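Local coordinates for lactococcal prophage ps3 protein 05 (Staphylococcus epidermidis ATCC 12228, PDB 3G8W) that is probably a GNAT-family acetyltransferase, moving an acetyl group from acetyl-coenzyme A to an acceptor substrate, at residues I7-Q12 with N56-F61; D63-A68 with F90-D95; A68-K73 with E101-I106; K80-I85 with N114-M119; I120-N125 with N158-S163. One frame throughout, in Å; residues are numbered along the deposited sequence.

Contact 1 of 5, residues I7-Q12 with N56-F61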
# COMPACT_ATOMS: atom_id res chain seq x y z
N ILE B 7 22.82 15.89 -1.07
CA ILE B 7 21.71 15.04 -0.60
C ILE B 7 22.22 13.81 0.14
O ILE B 7 23.10 13.09 -0.34
CB ILE B 7 20.82 14.56 -1.79
CG1 ILE B 7 20.31 15.75 -2.59
CG2 ILE B 7 19.67 13.70 -1.31
CD1 ILE B 7 21.06 15.94 -3.90
N ARG B 8 21.65 13.56 1.31
CA ARG B 8 21.94 12.36 2.06
C ARG B 8 20.65 11.74 2.57
O ARG B 8 19.58 12.35 2.52
CB ARG B 8 22.89 12.66 3.23
CG ARG B 8 22.32 13.55 4.33
CD ARG B 8 23.30 13.68 5.50
NE ARG B 8 22.88 14.67 6.50
CZ ARG B 8 21.91 14.49 7.40
NH1 ARG B 8 21.21 13.35 7.43
NH2 ARG B 8 21.62 15.47 8.25
N LEU B 9 20.76 10.51 3.06
CA LEU B 9 19.66 9.88 3.78
C LEU B 9 19.44 10.63 5.09
O LEU B 9 20.36 10.76 5.91
CB LEU B 9 19.99 8.42 4.07
CG LEU B 9 18.91 7.65 4.82
CD1 LEU B 9 17.73 7.37 3.89
CD2 LEU B 9 19.47 6.37 5.38
N LEU B 10 18.23 11.15 5.26
CA LEU B 10 17.80 11.66 6.56
C LEU B 10 17.71 10.53 7.57
O LEU B 10 17.61 9.36 7.20
CB LEU B 10 16.45 12.37 6.45
CG LEU B 10 16.51 13.89 6.44
CD1 LEU B 10 17.63 14.41 5.53
CD2 LEU B 10 15.15 14.50 6.10
N ASN B 11 17.76 10.90 8.85
CA ASN B 11 17.74 9.94 9.94
C ASN B 11 17.15 10.62 11.18
O ASN B 11 16.88 11.83 11.16
CB ASN B 11 19.18 9.48 10.20
CG ASN B 11 19.90 10.38 11.17
OD1 ASN B 11 19.63 10.32 12.37
ND2 ASN B 11 20.79 11.22 10.68
N GLN B 12 16.98 9.88 12.27
CA GLN B 12 16.42 10.43 13.52
C GLN B 12 17.19 11.62 14.14
O GLN B 12 16.73 12.21 15.12
CB GLN B 12 16.14 9.34 14.56
CG GLN B 12 17.02 8.09 14.47
CD GLN B 12 16.48 6.91 15.28
OE1 GLN B 12 15.66 7.08 16.19
NE2 GLN B 12 16.93 5.71 14.94
N ASN B 56 12.30 5.22 3.75
CA ASN B 56 13.40 6.19 3.75
C ASN B 56 13.08 7.60 3.32
O ASN B 56 12.62 7.83 2.20
CB ASN B 56 14.54 5.67 2.88
CG ASN B 56 15.19 4.42 3.45
OD1 ASN B 56 14.70 3.81 4.41
ND2 ASN B 56 16.31 4.03 2.86
N ILE B 57 13.32 8.55 4.20
CA ILE B 57 13.19 9.94 3.86
C ILE B 57 14.55 10.46 3.38
O ILE B 57 15.56 10.35 4.09
CB ILE B 57 12.78 10.76 5.09
CG1 ILE B 57 11.43 10.29 5.62
CG2 ILE B 57 12.72 12.25 4.74
CD1 ILE B 57 10.95 11.10 6.79
N PHE B 58 14.58 11.06 2.19
CA PHE B 58 15.79 11.75 1.75
C PHE B 58 15.65 13.25 1.87
O PHE B 58 14.55 13.79 1.69
CB PHE B 58 16.11 11.42 0.31
CG PHE B 58 16.49 10.00 0.09
CD1 PHE B 58 17.82 9.66 -0.11
CD2 PHE B 58 15.52 9.00 0.04
CE1 PHE B 58 18.17 8.35 -0.36
CE2 PHE B 58 15.86 7.68 -0.20
CZ PHE B 58 17.18 7.34 -0.40
N GLY B 59 16.77 13.92 2.14
CA GLY B 59 16.81 15.39 2.21
C GLY B 59 17.87 16.03 1.34
O GLY B 59 18.95 15.48 1.17
N ALA B 60 17.54 17.19 0.76
CA ALA B 60 18.54 18.03 0.09
C ALA B 60 18.99 19.16 1.03
O ALA B 60 18.16 19.82 1.67
CB ALA B 60 18.00 18.58 -1.20
N PHE B 61 20.29 19.39 1.10
CA PHE B 61 20.84 20.36 2.05
C PHE B 61 21.61 21.47 1.38
O PHE B 61 22.53 21.23 0.60
CB PHE B 61 21.74 19.67 3.07
CG PHE B 61 20.99 18.93 4.12
CD1 PHE B 61 20.53 19.59 5.26
CD2 PHE B 61 20.71 17.57 3.98
CE1 PHE B 61 19.81 18.91 6.24
CE2 PHE B 61 20.00 16.87 4.95
CZ PHE B 61 19.55 17.55 6.09

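Contact 2 of 5, residues D63-A68 with F90-D95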
# COMPACT_ATOMS: atom_id res chain seq x y z
N ASP B 63 23.95 24.21 2.84
CA ASP B 63 24.68 24.38 4.11
C ASP B 63 23.99 23.63 5.26
O ASP B 63 23.75 22.42 5.15
CB ASP B 63 24.88 25.87 4.45
N ASP B 64 23.64 24.34 6.34
CA ASP B 64 22.94 23.73 7.48
C ASP B 64 21.45 23.44 7.22
O ASP B 64 20.84 22.64 7.93
CB ASP B 64 23.12 24.59 8.74
N GLU B 65 20.88 24.08 6.20
CA GLU B 65 19.44 24.07 5.98
C GLU B 65 18.94 22.90 5.13
O GLU B 65 19.44 22.64 4.03
CB GLU B 65 18.98 25.42 5.40
CG GLU B 65 18.38 26.43 6.40
CD GLU B 65 19.40 26.99 7.41
OE1 GLU B 65 19.67 28.22 7.40
OE2 GLU B 65 19.92 26.20 8.23
N LEU B 66 17.94 22.20 5.64
CA LEU B 66 17.23 21.22 4.85
C LEU B 66 16.34 21.99 3.86
O LEU B 66 15.61 22.89 4.26
CB LEU B 66 16.43 20.28 5.74
CG LEU B 66 15.71 19.11 5.06
CD1 LEU B 66 16.67 18.16 4.33
CD2 LEU B 66 14.85 18.37 6.07
N VAL B 67 16.42 21.65 2.58
CA VAL B 67 15.83 22.49 1.54
C VAL B 67 14.75 21.76 0.77
O VAL B 67 13.75 22.34 0.36
CB VAL B 67 16.92 23.01 0.58
CG1 VAL B 67 16.32 23.66 -0.62
CG2 VAL B 67 17.80 24.01 1.29
N ALA B 68 14.94 20.46 0.60
CA ALA B 68 13.90 19.63 0.04
C ALA B 68 13.86 18.31 0.80
O ALA B 68 14.75 18.01 1.60
CB ALA B 68 14.14 19.43 -1.45
N PHE B 90 8.23 17.44 0.21
CA PHE B 90 8.26 18.82 0.73
C PHE B 90 9.45 19.61 0.23
O PHE B 90 10.60 19.18 0.38
CB PHE B 90 8.22 18.89 2.27
CG PHE B 90 7.09 18.12 2.88
CD1 PHE B 90 5.78 18.49 2.64
CD2 PHE B 90 7.33 17.04 3.71
CE1 PHE B 90 4.71 17.78 3.21
CE2 PHE B 90 6.28 16.33 4.28
CZ PHE B 90 4.96 16.71 4.03
N VAL B 91 9.18 20.76 -0.37
CA VAL B 91 10.22 21.62 -0.91
C VAL B 91 10.06 23.01 -0.34
O VAL B 91 8.95 23.46 -0.15
CB VAL B 91 10.17 21.67 -2.44
CG1 VAL B 91 11.55 22.00 -3.02
CG2 VAL B 91 9.63 20.35 -3.02
N LYS B 92 11.19 23.67 -0.04
CA LYS B 92 11.21 25.03 0.50
C LYS B 92 11.25 26.03 -0.63
O LYS B 92 12.06 25.91 -1.55
CB LYS B 92 12.42 25.22 1.41
CG LYS B 92 12.47 26.54 2.16
CD LYS B 92 13.89 26.80 2.63
CE LYS B 92 14.01 28.04 3.51
NZ LYS B 92 15.31 28.09 4.24
N ASN B 93 10.37 27.03 -0.55
CA ASN B 93 10.21 28.07 -1.57
C ASN B 93 9.68 27.55 -2.90
O ASN B 93 9.32 28.32 -3.78
CB ASN B 93 11.51 28.84 -1.78
CG ASN B 93 11.93 29.59 -0.55
OD1 ASN B 93 11.36 30.63 -0.21
ND2 ASN B 93 12.95 29.08 0.14
N ASN B 94 9.61 26.23 -3.04
CA ASN B 94 9.23 25.66 -4.30
C ASN B 94 10.38 25.85 -5.29
O ASN B 94 10.18 26.29 -6.43
CB ASN B 94 7.95 26.33 -4.81
CG ASN B 94 7.17 25.45 -5.76
OD1 ASN B 94 7.37 24.22 -5.80
ND2 ASN B 94 6.27 26.06 -6.53
N ASP B 95 11.60 25.57 -4.83
CA ASP B 95 12.75 25.54 -5.70
C ASP B 95 12.77 24.20 -6.45
O ASP B 95 13.12 23.15 -5.89
CB ASP B 95 14.02 25.78 -4.89
CG ASP B 95 15.26 25.92 -5.75
OD1 ASP B 95 16.21 26.64 -5.35
OD2 ASP B 95 15.30 25.28 -6.83

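Contact 3 of 5, residues A68-K73 with E101-I106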
# COMPACT_ATOMS: atom_id res chain seq x y z
N ALA B 68 14.94 20.46 0.60
CA ALA B 68 13.90 19.63 0.04
C ALA B 68 13.86 18.31 0.80
O ALA B 68 14.75 18.01 1.60
CB ALA B 68 14.14 19.43 -1.45
N THR B 69 12.81 17.53 0.54
CA THR B 69 12.58 16.24 1.23
C THR B 69 11.67 15.34 0.41
O THR B 69 10.80 15.82 -0.32
CB THR B 69 11.95 16.45 2.62
OG1 THR B 69 12.78 15.83 3.61
CG2 THR B 69 10.52 15.89 2.70
N CYS B 70 11.87 14.03 0.54
CA CYS B 70 10.97 13.09 -0.09
C CYS B 70 11.11 11.70 0.51
O CYS B 70 12.22 11.28 0.79
CB CYS B 70 11.26 13.04 -1.57
SG CYS B 70 9.98 12.20 -2.45
N THR B 71 10.00 11.00 0.71
CA THR B 71 10.05 9.64 1.25
C THR B 71 10.05 8.55 0.19
O THR B 71 9.27 8.59 -0.75
CB THR B 71 8.90 9.34 2.22
OG1 THR B 71 9.10 10.07 3.43
CG2 THR B 71 8.86 7.87 2.58
N LEU B 72 10.92 7.56 0.36
CA LEU B 72 10.84 6.34 -0.42
C LEU B 72 10.36 5.21 0.48
O LEU B 72 11.02 4.85 1.48
CB LEU B 72 12.18 5.99 -1.06
CG LEU B 72 12.06 4.99 -2.21
CD1 LEU B 72 11.00 5.42 -3.22
CD2 LEU B 72 13.40 4.78 -2.89
N LYS B 73 9.20 4.67 0.13
CA LYS B 73 8.63 3.55 0.88
C LYS B 73 8.60 2.35 -0.04
O LYS B 73 7.81 2.27 -0.97
CB LYS B 73 7.22 3.89 1.40
CG LYS B 73 6.73 3.02 2.55
CD LYS B 73 6.12 1.67 2.11
CE LYS B 73 6.09 0.66 3.31
NZ LYS B 73 5.75 -0.78 2.96
N GLU B 101 16.78 17.70 -8.58
CA GLU B 101 18.02 17.04 -8.22
C GLU B 101 17.78 15.97 -7.15
O GLU B 101 18.37 14.89 -7.19
CB GLU B 101 19.03 18.08 -7.75
CG GLU B 101 20.47 17.70 -7.99
CD GLU B 101 21.41 18.79 -7.51
OE1 GLU B 101 22.27 18.50 -6.62
OE2 GLU B 101 21.29 19.95 -8.00
N LEU B 102 16.89 16.28 -6.21
CA LEU B 102 16.49 15.32 -5.18
C LEU B 102 15.82 14.05 -5.77
O LEU B 102 16.22 12.94 -5.42
CB LEU B 102 15.54 16.02 -4.21
CG LEU B 102 15.37 15.68 -2.74
CD1 LEU B 102 13.92 15.46 -2.49
CD2 LEU B 102 16.14 14.47 -2.29
N ILE B 103 14.81 14.22 -6.66
CA ILE B 103 14.08 13.08 -7.23
C ILE B 103 15.06 12.17 -7.95
O ILE B 103 15.04 10.96 -7.75
CB ILE B 103 12.85 13.49 -8.13
CG1 ILE B 103 11.74 14.13 -7.29
CG2 ILE B 103 12.24 12.29 -8.87
CD1 ILE B 103 11.61 13.59 -5.88
N ASN B 104 15.97 12.77 -8.71
CA ASN B 104 17.03 12.01 -9.36
C ASN B 104 17.89 11.19 -8.42
O ASN B 104 18.19 10.04 -8.73
CB ASN B 104 17.89 12.92 -10.21
CG ASN B 104 17.40 13.00 -11.66
OD1 ASN B 104 18.18 13.34 -12.54
ND2 ASN B 104 16.13 12.68 -11.91
N HIS B 105 18.27 11.75 -7.27
CA HIS B 105 19.08 11.02 -6.29
C HIS B 105 18.26 9.80 -5.89
O HIS B 105 18.77 8.67 -5.86
CB HIS B 105 19.37 11.90 -5.06
CG HIS B 105 20.30 11.28 -4.07
ND1 HIS B 105 19.94 10.24 -3.23
CD2 HIS B 105 21.58 11.59 -3.74
CE1 HIS B 105 20.96 9.91 -2.46
NE2 HIS B 105 21.97 10.72 -2.74
N ILE B 106 16.98 10.03 -5.62
CA ILE B 106 16.12 8.98 -5.12
C ILE B 106 15.96 7.90 -6.17
O ILE B 106 15.90 6.73 -5.83
CB ILE B 106 14.76 9.50 -4.62
CG1 ILE B 106 14.95 10.43 -3.40
CG2 ILE B 106 13.84 8.34 -4.28
CD1 ILE B 106 13.64 10.92 -2.78

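Contact 4 of 5, residues K80-I85 with N114-M119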
# COMPACT_ATOMS: atom_id res chain seq x y z
N LYS B 80 6.49 -8.20 -3.60
CA LYS B 80 6.26 -6.80 -3.92
C LYS B 80 7.47 -5.88 -3.73
O LYS B 80 7.37 -4.65 -3.93
CB LYS B 80 5.01 -6.31 -3.19
CG LYS B 80 3.83 -7.09 -3.69
CD LYS B 80 2.50 -6.44 -3.49
CE LYS B 80 1.50 -6.88 -4.58
NZ LYS B 80 1.26 -8.36 -4.51
N CYS B 81 8.62 -6.48 -3.45
CA CYS B 81 9.87 -5.75 -3.18
C CYS B 81 10.48 -5.06 -4.35
O CYS B 81 11.36 -4.23 -4.17
CB CYS B 81 10.92 -6.68 -2.61
SG CYS B 81 10.61 -6.92 -0.91
N HIS B 82 10.04 -5.39 -5.56
CA HIS B 82 10.58 -4.70 -6.72
C HIS B 82 9.94 -3.32 -6.88
O HIS B 82 10.29 -2.59 -7.77
CB HIS B 82 10.40 -5.55 -7.96
CG HIS B 82 8.97 -5.77 -8.30
ND1 HIS B 82 8.11 -6.45 -7.46
CD2 HIS B 82 8.22 -5.35 -9.34
CE1 HIS B 82 6.91 -6.47 -8.00
NE2 HIS B 82 6.94 -5.81 -9.14
N LYS B 83 9.00 -2.95 -6.01
CA LYS B 83 8.24 -1.70 -6.18
C LYS B 83 8.34 -0.76 -5.01
O LYS B 83 8.63 -1.18 -3.88
CB LYS B 83 6.76 -1.99 -6.34
CG LYS B 83 6.37 -2.57 -7.63
CD LYS B 83 5.33 -3.61 -7.39
CE LYS B 83 4.04 -3.05 -6.83
NZ LYS B 83 2.92 -4.07 -6.79
N ALA B 84 8.07 0.51 -5.24
CA ALA B 84 8.16 1.47 -4.15
C ALA B 84 7.34 2.69 -4.44
O ALA B 84 7.10 3.00 -5.59
CB ALA B 84 9.65 1.87 -3.89
N ILE B 85 6.92 3.37 -3.38
CA ILE B 85 6.08 4.54 -3.49
C ILE B 85 6.90 5.72 -3.05
O ILE B 85 7.64 5.62 -2.06
CB ILE B 85 4.91 4.47 -2.49
CG1 ILE B 85 4.11 3.17 -2.64
CG2 ILE B 85 3.98 5.62 -2.71
CD1 ILE B 85 3.52 2.94 -4.02
N ASN B 114 17.75 -2.39 -6.42
CA ASN B 114 16.98 -3.23 -7.34
C ASN B 114 15.46 -3.00 -7.36
O ASN B 114 14.69 -3.85 -7.82
CB ASN B 114 17.29 -4.71 -7.10
CG ASN B 114 18.76 -5.00 -7.12
OD1 ASN B 114 19.48 -4.56 -8.03
ND2 ASN B 114 19.23 -5.74 -6.12
N ILE B 115 15.02 -1.85 -6.88
CA ILE B 115 13.64 -1.46 -7.04
C ILE B 115 13.37 -1.19 -8.53
O ILE B 115 13.98 -0.32 -9.13
CB ILE B 115 13.29 -0.25 -6.14
CG1 ILE B 115 13.41 -0.68 -4.66
CG2 ILE B 115 11.90 0.34 -6.50
CD1 ILE B 115 13.70 0.46 -3.63
N GLU B 116 12.47 -1.97 -9.10
CA GLU B 116 12.18 -1.91 -10.52
C GLU B 116 11.23 -0.81 -10.93
O GLU B 116 11.33 -0.28 -12.03
CB GLU B 116 11.63 -3.24 -10.99
CG GLU B 116 12.59 -4.00 -11.82
CD GLU B 116 12.59 -5.44 -11.48
OE1 GLU B 116 11.60 -6.13 -11.81
OE2 GLU B 116 13.58 -5.90 -10.87
N THR B 117 10.26 -0.50 -10.08
CA THR B 117 9.33 0.52 -10.46
C THR B 117 8.96 1.48 -9.32
O THR B 117 8.89 1.08 -8.15
CB THR B 117 8.08 -0.08 -11.19
OG1 THR B 117 7.05 -0.40 -10.26
CG2 THR B 117 8.43 -1.30 -12.05
N LEU B 118 8.76 2.76 -9.66
CA LEU B 118 8.34 3.77 -8.69
C LEU B 118 6.94 4.25 -9.01
O LEU B 118 6.60 4.46 -10.19
CB LEU B 118 9.29 4.96 -8.68
CG LEU B 118 10.72 4.65 -8.25
CD1 LEU B 118 11.61 5.90 -8.35
CD2 LEU B 118 10.80 4.05 -6.86
N MSE B 119 6.14 4.42 -7.96
CA MSE B 119 4.83 5.01 -8.06
C MSE B 119 4.64 6.21 -7.12
O MSE B 119 5.21 6.27 -6.02
CB MSE B 119 3.75 3.98 -7.77
CG MSE B 119 3.37 3.09 -8.92
SE MSE B 119 2.82 1.37 -8.18
CE MSE B 119 1.04 1.72 -7.57

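Contact 5 of 5, residues I120-N125 with N158-S163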
# COMPACT_ATOMS: atom_id res chain seq x y z
N ILE B 120 3.81 7.14 -7.56
CA ILE B 120 3.41 8.27 -6.74
C ILE B 120 1.95 8.54 -7.02
O ILE B 120 1.49 8.44 -8.15
CB ILE B 120 4.32 9.52 -6.98
CG1 ILE B 120 4.00 10.63 -5.98
CG2 ILE B 120 4.32 10.00 -8.46
CD1 ILE B 120 5.25 11.45 -5.63
N ALA B 121 1.21 8.83 -5.95
CA ALA B 121 -0.18 9.25 -6.05
C ALA B 121 -0.20 10.75 -5.87
O ALA B 121 0.31 11.27 -4.86
CB ALA B 121 -1.01 8.57 -4.98
N ILE B 122 -0.76 11.45 -6.85
CA ILE B 122 -0.85 12.92 -6.81
C ILE B 122 -2.30 13.34 -6.86
O ILE B 122 -3.07 12.78 -7.65
CB ILE B 122 -0.09 13.57 -7.98
CG1 ILE B 122 1.38 13.16 -7.93
CG2 ILE B 122 -0.20 15.06 -7.87
CD1 ILE B 122 2.18 13.32 -9.22
N ALA B 123 -2.66 14.30 -6.01
CA ALA B 123 -4.02 14.84 -5.94
C ALA B 123 -4.44 15.42 -7.28
O ALA B 123 -3.77 16.29 -7.82
CB ALA B 123 -4.12 15.90 -4.87
N SER B 124 -5.56 14.96 -7.81
CA SER B 124 -5.99 15.33 -9.16
C SER B 124 -5.87 16.81 -9.53
O SER B 124 -5.78 17.14 -10.71
CB SER B 124 -7.39 14.80 -9.44
OG SER B 124 -7.29 13.40 -9.74
N ASN B 125 -5.84 17.70 -8.56
CA ASN B 125 -5.77 19.10 -8.89
C ASN B 125 -4.48 19.80 -8.43
O ASN B 125 -4.42 21.03 -8.26
CB ASN B 125 -7.04 19.83 -8.44
CG ASN B 125 -7.22 19.83 -6.92
OD1 ASN B 125 -6.29 19.53 -6.16
ND2 ASN B 125 -8.44 20.17 -6.48
N ASN B 158 -4.28 10.85 -9.09
CA ASN B 158 -3.72 10.25 -10.28
C ASN B 158 -2.49 9.51 -9.85
O ASN B 158 -1.63 10.04 -9.16
CB ASN B 158 -3.40 11.27 -11.37
CG ASN B 158 -4.61 11.62 -12.23
OD1 ASN B 158 -5.12 12.73 -12.15
ND2 ASN B 158 -5.06 10.69 -13.04
N TRP B 159 -2.46 8.24 -10.21
CA TRP B 159 -1.35 7.41 -9.91
C TRP B 159 -0.47 7.42 -11.11
O TRP B 159 -0.90 7.08 -12.23
CB TRP B 159 -1.80 6.00 -9.60
CG TRP B 159 -2.32 5.80 -8.21
CD1 TRP B 159 -3.59 5.98 -7.80
CD2 TRP B 159 -1.58 5.34 -7.08
NE1 TRP B 159 -3.70 5.66 -6.47
CE2 TRP B 159 -2.49 5.26 -6.00
CE3 TRP B 159 -0.25 4.97 -6.86
CZ2 TRP B 159 -2.11 4.84 -4.72
CZ3 TRP B 159 0.14 4.53 -5.57
CH2 TRP B 159 -0.80 4.49 -4.52
N LEU B 160 0.78 7.82 -10.87
CA LEU B 160 1.84 7.75 -11.87
C LEU B 160 2.89 6.67 -11.58
O LEU B 160 3.16 6.30 -10.42
CB LEU B 160 2.54 9.09 -11.99
CG LEU B 160 1.79 10.27 -12.56
CD1 LEU B 160 0.53 10.49 -11.80
CD2 LEU B 160 2.74 11.45 -12.42
N ILE B 161 3.52 6.21 -12.65
CA ILE B 161 4.53 5.16 -12.56
C ILE B 161 5.79 5.54 -13.37
O ILE B 161 5.71 6.14 -14.45
CB ILE B 161 3.92 3.79 -12.98
CG1 ILE B 161 4.94 2.67 -12.94
CG2 ILE B 161 3.31 3.88 -14.39
CD1 ILE B 161 4.32 1.25 -13.03
N TYR B 162 6.94 5.22 -12.79
CA TYR B 162 8.22 5.34 -13.46
C TYR B 162 8.89 3.99 -13.34
O TYR B 162 8.86 3.36 -12.29
CB TYR B 162 9.04 6.45 -12.80
CG TYR B 162 10.44 6.62 -13.34
CD1 TYR B 162 10.72 7.55 -14.33
CD2 TYR B 162 11.49 5.86 -12.83
CE1 TYR B 162 12.01 7.71 -14.81
CE2 TYR B 162 12.78 6.01 -13.31
CZ TYR B 162 13.04 6.94 -14.29
OH TYR B 162 14.33 7.08 -14.75
N SER B 163 9.46 3.53 -14.44
CA SER B 163 10.21 2.29 -14.45
C SER B 163 11.73 2.55 -14.46
O SER B 163 12.23 3.34 -15.24
CB SER B 163 9.82 1.46 -15.64
OG SER B 163 10.93 0.70 -16.04

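Contact 1 of 5, residues I7-Q12 with N56-F61
Ile7, Arg8 and Leu9 pair antiparallel with Ala60, Gly59 and Phe58 at the N-terminal edge of the GNAT sheet. Arg8 and Gly59 form the hydrogen-bonded pair. Gly59 N donates to Arg8 O at 3.2 Å, and the return bond from Arg8 N to Gly59 O is weak. Past the strand, Leu10 N makes another weak bond to Ile57 O.

On the sheet face that carries Arg8, the Leu10 side chain turns in toward strand 55-62. Its CD1 lies 3.5 Å from Gly59 N, against a residue without a side chain, and 3.5 Å from Phe61 CE2, at the edge of the phenyl ring. Its CD2 meets Ile57 CG2 at 3.6 Å. The Arg8 guanidinium is nearly parallel to the Phe61 ring, the planes 18° apart, with Phe61 CE2 3.7 Å above the guanidinium plane and toward its rim. A salt bridge from Arg8 NH2 to Asp14 and a bond from Arg8 NH1 to Leu9 O hold the group there.

On the face toward helix 96-112, Ile7 CG1 touches Ala60 CB at 3.9 Å. Across the Leu9-Phe58 pair, Leu9 CD1 sits over the centre of the Phe58 ring, 4.3 Å above its plane. This is an antiparallel edge-strand pairing, as in the first two strands of the GNAT fold.

Contact 2 of 5, residues D63-A68 with F90-D95
Ala68 and Val91 form an antiparallel non-hydrogen-bonded pair, their CA atoms 4.3 Å apart, and one backbone bond follows it, from Lys92 N to Val67 O at 2.9 Å. Ala68 CA approaches Phe90 O at 3.3 Å in a CA-H...O contact. On the sheet face covered by helix 96-112, Ala68 CB meets Val91 CG1 at 4.0 Å.

Val67 and Ala68 both face Ala60 on the neighbouring strand, which makes a classic beta bulge in strand 65-74. The contact closes the open end of the hairpin of strands 65-74 and 83-91. The chain then turns into helix 96-112, with Asp95 as N-cap, its OD2 accepting from Val98 N. In GNAT enzymes the corresponding strand-to-helix turn commonly holds the pyrophosphate of acetyl-coenzyme A.

Lys92 bridges the rest of the distance. Its CB lies 3.3 Å from Val67 O. CG is anti to the backbone N (chi1 -174°), and the chain runs on extended toward Glu65. Lys92 NZ stops 4.1 Å from Glu65 CG and 5.4 Å from Glu65 OE1. The opposite charges may attract, but they form no salt bridge.

Contact 3 of 5, residues A68-K73 with E101-I106
Cys70 on strand 68-73 sits at the tight centre of this contact, with Leu102 and Ile106 of the helix both touching its CB. Ile106 CD1 is 3.4 Å from Cys70 CB, and Leu102 CD1 is 3.7 Å from the same atom. Cys70 SG is anti to the backbone N (chi1 -167°), and meets Ile103 CD1 at 4.0 Å. Leu102 CD1 also covers the backbone, 3.7 Å from Thr69 C, and reaches Ala68 CB at 4.1 Å.

The axes of the short segments 68-73 and 101-106 come within 9.0 Å and run in roughly the same direction, 30° apart. Helix 96-112 lies on one face of the sheet, as the corresponding helix does in the GNAT fold. No hydrogen bond crosses the interface. It is held by apolar groups, all of them buried.

Toward the end of the strand the packing thins to a single meeting of side chains. Leu72 CD2 touches Ile106 CG2 at 3.8 Å, the two side chains passing alongside in opposite senses. Leu86 of strand 83-91 fills in beside this pair and beside Cys70. Ile103 meets the strand by its tip alone, and the Ile103 side chain also packs on Phe132, Phe133 and Ile136 of helix 127-136. Outside this buried patch, Glu101 and Asn104 lie on the exposed part of the helix and contribute nothing to the strand.

Contact 4 of 5, residues K80-I85 with N114-M119
His82 O takes two backbone N-H groups at once, from Glu116 N at 2.6 Å and from Thr117 N at 3.1 Å. This shared acceptor stands at the start of the parallel pairing of strands 83-91 and 117-123. With helix 96-112 these strands form a beta-alpha-beta unit, the core of the GNAT fold. Asn114, with positive phi, is the C-prime residue of the Schellman motif that ends the helix.

Pairing continues through Lys83 with Thr117, Ala84 with Leu118 and Ile85 with Met119, the last a selenomethionine. Met119 N donates to Ala84 O at 2.9 Å, and the bond from Ala84 N to Thr117 O is weak. On the helix-covered face, Ala84 CB touches both Ile115 CG2 at 3.8 Å and Leu118 CD2 at 3.9 Å.

On the other face Lys83 and Thr117 run alongside each other in the same direction. Lys83 NZ leaves this chain for Glu144 and Ala147 of the second subunit. Glu116 makes a hydrogen bond to Tyr154 and a salt bridge to Lys149 of that subunit, and His82 finds a partner in its Asn146, so this end of the sheet belongs to the dimer interface. Lys83 CG touches Thr117 OG1 at 3.5 Å and also lies 3.6 Å above the plane of the His82 ring, toward its rim.

Contact 5 of 5, residues I120-N125 with N158-S163
Ala121 CB rests on the face of Trp159, 3.8 Å from the centroid of the six-membered ring and 10° off its normal, a CH-pi contact. The two residues form the non-hydrogen-bonded pair between strands 117-123 and 153-163. On one side of them Ile120 and Leu160 exchange backbone bonds, with Leu160 N to Ile120 O at 2.9 Å. On the other, Ile122 and Asn158 do the same, with Ile122 N to Asn158 O at 2.8 Å.

The side chains of these flanking pairs lie on the opposite face from Trp159. Ile122 CD1 meets Leu160 CD2 at 3.7 Å, and Ile120 CG2 lies 4.1 Å from Leu160 CB. Helix 127-136 covers this face, with Phe133 against both isoleucines. Where strand 117-123 ends, Ser124 OG gives a weak bond to Asn158 OD1 at 3.3 Å, and Lys130 NZ from the same helix is the stronger partner of that oxygen.

Further out, Trp159 NE1 bonds to Glu144 of strand 139-150, a hydrogen bond that would help set the turn of the indole. A bound NHE molecule, probably from the crystallisation liquor, lies about 4 Å from the Trp159 side chain. Such an antiparallel pairing of the fifth strand with the seventh belongs to the C-terminal half of the GNAT fold.

From the N terminus, contact 1 comes first. It closes a loop of 43 residues, mostly helical, and fixes edge strand 6-9 to strand 55-62. Contact 2 opens after it and closes the hairpin of strands 65-74 and 83-91. Contact 3 shares Ala68 with contact 2 and crosses it, tying strand 65-74 to helix 96-112. Contact 4 crosses both, since 80-85 lies inside their loops and 114-119 beyond them. It closes the beta-alpha-beta unit around the helix. Contact 5 follows in series and adds strand 153-163 to strand 117-123. No contact nests inside another. Contacts 1 and 5 lie on opposite sides of the chain's centre, their centres about 22 Å apart.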